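Local coordinates for protein probable acetyltransferases (Chromobacterium violaceum, PDB 3PZJ) that probably transfers an acetyl group, as a GNAT-family acetyltransferase possibly acting on N-terminal serine or alanine of proteins, at residues L67-F72 against I122-F127. Sequence-based numbering, arbitrary orientation.
Sequences LPYGPF and IGHVNF. With EDO (1,2-ethanediol), chain D.
In this GNAT fold the loop between helices 46-58 and 75-87 leans over the central strand 119-127, and Tyr69 reaches across to His124 and Asn126. Tyr69 CG lies between its backbone N and carbonyl carbon (chi1 39°), which directs the phenol across to Asn126. The amide of Asn126 comes from the opposite direction: ND2 donates to Tyr69 OH over 3.1 Å, nearly straight at 163° and with the oxygen close to the amide plane. Asn126 ND2 also donates to the backbone O of His124 at 2.9 Å, approaching from above that carbonyl plane. Asn126 OD1 is bonded by His63 NE2 and has Leu67 CD2 at 3.8 Å; with bonds at both ends, the amide is fixed in its rotation. His124, with positive phi, interrupts the extended path of the strand, consistent with the bulge of the fourth strand in GNAT enzymes, beside the splay from the parallel strand 155-161 where acetyl-CoA generally binds. The imidazole of His124 presents an edge to the phenol, CD2 lying 3.2 Å from Tyr69 OH, and the two ring planes are inclined at 40°. An ethanediol, probably from the crystallisation liquor, sits between the segments: O2 accepts from His124 N at 3.0 Å, whereas the approach of O1 to Tyr69 OH is too short to be relied on. The ring of Trp81, from helix 75-87, also meets that of Tyr69, and Lys189 NZ ties down the loop through the carbonyl oxygens of Leu67 and Tyr69.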
ATOM      1  N   LEU A  67       3.358 -13.348 -12.090  1.00 31.79           N
ATOM      2  CA  LEU A  67       2.419 -13.179 -10.980  1.00 30.70           C
ATOM      3  C   LEU A  67       2.978 -13.732  -9.699  1.00 31.28           C
ATOM      4  O   LEU A  67       3.779 -14.691  -9.746  1.00 29.90           O
ATOM      5  CB  LEU A  67       1.160 -13.924 -11.326  1.00 31.50           C
ATOM      6  CG  LEU A  67       0.077 -13.174 -12.086  1.00 36.01           C
ATOM      7  CD1 LEU A  67       0.518 -11.948 -12.887  1.00 35.10           C
ATOM      8  CD2 LEU A  67      -0.762 -14.115 -12.919  1.00 34.58           C
ATOM      9  N   PRO A  68       2.500 -13.233  -8.536  1.00 29.29           N
ATOM     10  CA  PRO A  68       3.085 -13.735  -7.300  1.00 30.98           C
ATOM     11  C   PRO A  68       2.520 -15.053  -6.786  1.00 31.82           C
ATOM     12  O   PRO A  68       2.773 -15.431  -5.658  1.00 33.11           O
ATOM     13  CB  PRO A  68       2.881 -12.567  -6.301  1.00 32.04           C
ATOM     14  CG  PRO A  68       1.874 -11.731  -6.885  1.00 32.76           C
ATOM     15  CD  PRO A  68       1.626 -12.083  -8.315  1.00 29.77           C
ATOM     16  N   TYR A  69       1.753 -15.764  -7.616  1.00 29.77           N
ATOM     17  CA  TYR A  69       1.168 -17.019  -7.230  1.00 29.47           C
ATOM     18  C   TYR A  69       1.090 -17.887  -8.452  1.00 28.51           C
ATOM     19  O   TYR A  69       1.252 -17.430  -9.568  1.00 28.13           O
ATOM     20  CB  TYR A  69      -0.261 -16.833  -6.698  1.00 28.40           C
ATOM     21  CG  TYR A  69      -1.069 -15.811  -7.456  1.00 27.96           C
ATOM     22  CD1 TYR A  69      -1.862 -16.149  -8.543  1.00 29.78           C
ATOM     23  CD2 TYR A  69      -1.062 -14.480  -7.052  1.00 33.28           C
ATOM     24  CE1 TYR A  69      -2.551 -15.158  -9.264  1.00 30.05           C
ATOM     25  CE2 TYR A  69      -1.774 -13.507  -7.735  1.00 31.10           C
ATOM     26  CZ  TYR A  69      -2.529 -13.853  -8.809  1.00 32.44           C
ATOM     27  OH  TYR A  69      -3.212 -12.850  -9.461  1.00 36.62           O
ATOM     28  N   GLY A  70       0.717 -19.125  -8.231  1.00 30.24           N
ATOM     29  CA  GLY A  70       0.660 -20.091  -9.298  1.00 30.18           C
ATOM     30  C   GLY A  70       2.053 -20.585  -9.724  1.00 31.91           C
ATOM     31  O   GLY A  70       3.089 -20.037  -9.364  1.00 32.91           O
ATOM     32  N   PRO A  71       2.095 -21.669 -10.461  1.00 32.51           N
ATOM     33  CA  PRO A  71       0.978 -22.547 -10.772  1.00 31.89           C
ATOM     34  C   PRO A  71       0.543 -23.339  -9.555  1.00 31.01           C
ATOM     35  O   PRO A  71       1.192 -23.310  -8.509  1.00 30.84           O
ATOM     36  CB  PRO A  71       1.530 -23.430 -11.897  1.00 32.42           C
ATOM     37  CG  PRO A  71       3.034 -23.327 -11.787  1.00 36.13           C
ATOM     38  CD  PRO A  71       3.380 -22.081 -11.091  1.00 34.08           C
ATOM     39  N   PHE A  72      -0.606 -23.967  -9.683  1.00 31.48           N
ATOM     40  CA  PHE A  72      -1.230 -24.702  -8.586  1.00 31.35           C
ATOM     41  C   PHE A  72      -1.121 -26.218  -8.844  1.00 33.80           C
ATOM     42  O   PHE A  72      -1.379 -26.686  -9.944  1.00 33.06           O
ATOM     43  CB  PHE A  72      -2.646 -24.199  -8.418  1.00 30.00           C
ATOM     44  CG  PHE A  72      -2.710 -22.755  -8.038  1.00 29.45           C
ATOM     45  CD1 PHE A  72      -2.570 -22.359  -6.703  1.00 30.93           C
ATOM     46  CD2 PHE A  72      -2.833 -21.772  -9.008  1.00 31.65           C
ATOM     47  CE1 PHE A  72      -2.627 -20.978  -6.347  1.00 25.64           C
ATOM     48  CE2 PHE A  72      -2.834 -20.419  -8.675  1.00 27.92           C
ATOM     49  CZ  PHE A  72      -2.759 -20.039  -7.341  1.00 27.65           C
ATOM     50  N   ILE A 122      -7.265  -2.345  -8.920  1.00 20.21           N
ATOM     51  CA  ILE A 122      -7.765  -3.451  -9.734  1.00 21.49           C
ATOM     52  C   ILE A 122      -6.596  -4.410  -9.899  1.00 21.96           C
ATOM     53  O   ILE A 122      -5.542  -4.005 -10.327  1.00 22.28           O
ATOM     54  CB  ILE A 122      -8.325  -2.960 -11.082  1.00 24.30           C
ATOM     55  CG1 ILE A 122      -9.689  -2.323 -10.835  1.00 25.95           C
ATOM     56  CG2 ILE A 122      -8.511  -4.067 -12.079  1.00 25.08           C
ATOM     57  CD1 ILE A 122     -10.184  -1.409 -11.919  1.00 29.14           C
ATOM     58  N   GLY A 123      -6.799  -5.647  -9.495  1.00 21.36           N
ATOM     59  CA  GLY A 123      -5.820  -6.674  -9.607  1.00 23.32           C
ATOM     60  C   GLY A 123      -6.375  -8.055  -9.712  1.00 21.08           C
ATOM     61  O   GLY A 123      -7.546  -8.223 -10.033  1.00 23.02           O
ATOM     62  N   HIS A 124      -5.478  -9.007  -9.531  1.00 21.21           N
ATOM     63  CA  HIS A 124      -5.711 -10.386  -9.741  1.00 21.19           C
ATOM     64  C   HIS A 124      -6.358 -10.609 -11.093  1.00 23.05           C
ATOM     65  O   HIS A 124      -7.264 -11.448 -11.252  1.00 21.87           O
ATOM     66  CB  HIS A 124      -6.604 -10.926  -8.596  1.00 21.02           C
ATOM     67  CG  HIS A 124      -5.901 -11.035  -7.292  1.00 23.81           C
ATOM     68  ND1 HIS A 124      -6.315 -10.327  -6.197  1.00 24.04           N
ATOM     69  CD2 HIS A 124      -4.837 -11.772  -6.884  1.00 24.12           C
ATOM     70  CE1 HIS A 124      -5.500 -10.575  -5.180  1.00 29.90           C
ATOM     71  NE2 HIS A 124      -4.584 -11.438  -5.568  1.00 27.40           N
ATOM     72  N   VAL A 125      -5.798  -9.948 -12.121  1.00 23.99           N
ATOM     73  CA  VAL A 125      -6.346 -10.066 -13.449  1.00 25.28           C
ATOM     74  C   VAL A 125      -5.820 -11.325 -14.082  1.00 25.50           C
ATOM     75  O   VAL A 125      -4.595 -11.451 -14.381  1.00 26.50           O
ATOM     76  CB  VAL A 125      -5.994  -8.867 -14.331  1.00 25.44           C
ATOM     77  CG1 VAL A 125      -6.510  -9.032 -15.825  1.00 24.77           C
ATOM     78  CG2 VAL A 125      -6.398  -7.542 -13.682  1.00 28.53           C
ATOM     79  N   ASN A 126      -6.709 -12.308 -14.178  1.00 25.67           N
ATOM     80  CA  ASN A 126      -6.395 -13.678 -14.629  1.00 26.09           C
ATOM     81  C   ASN A 126      -7.376 -14.057 -15.724  1.00 26.77           C
ATOM     82  O   ASN A 126      -8.504 -14.587 -15.449  1.00 25.64           O
ATOM     83  CB  ASN A 126      -6.537 -14.641 -13.468  1.00 25.30           C
ATOM     84  CG  ASN A 126      -5.363 -14.585 -12.526  1.00 27.78           C
ATOM     85  OD1 ASN A 126      -4.374 -15.245 -12.799  1.00 29.98           O
ATOM     86  ND2 ASN A 126      -5.387 -13.686 -11.509  1.00 25.14           N
ATOM     87  N   PHE A 127      -6.974 -13.773 -16.969  1.00 28.91           N
ATOM     88  CA  PHE A 127      -7.876 -13.979 -18.110  1.00 30.82           C
ATOM     89  C   PHE A 127      -7.398 -15.168 -18.925  1.00 32.78           C
ATOM     90  O   PHE A 127      -6.224 -15.247 -19.268  1.00 33.19           O
ATOM     91  CB  PHE A 127      -7.866 -12.725 -18.994  1.00 31.52           C
ATOM     92  CG  PHE A 127      -8.590 -11.517 -18.410  1.00 29.99           C
ATOM     93  CD1 PHE A 127      -9.303 -11.563 -17.233  1.00 31.56           C
ATOM     94  CD2 PHE A 127      -8.548 -10.324 -19.081  1.00 29.84           C
ATOM     95  CE1 PHE A 127      -9.988 -10.448 -16.756  1.00 27.03           C
ATOM     96  CE2 PHE A 127      -9.179  -9.213 -18.571  1.00 29.37           C
ATOM     97  CZ  PHE A 127      -9.963  -9.293 -17.450  1.00 29.28           C
TER
HETATM   98  C1  EDO D 207      -2.339  -9.962  -8.735  1.00 46.39           C
HETATM   99  O1  EDO D 207      -2.370 -10.739  -9.907  1.00 45.19           O
HETATM  100  C2  EDO D 207      -2.245  -8.507  -9.123  1.00 45.51           C
HETATM  101  O2  EDO D 207      -3.029  -7.817  -8.190  1.00 48.44           O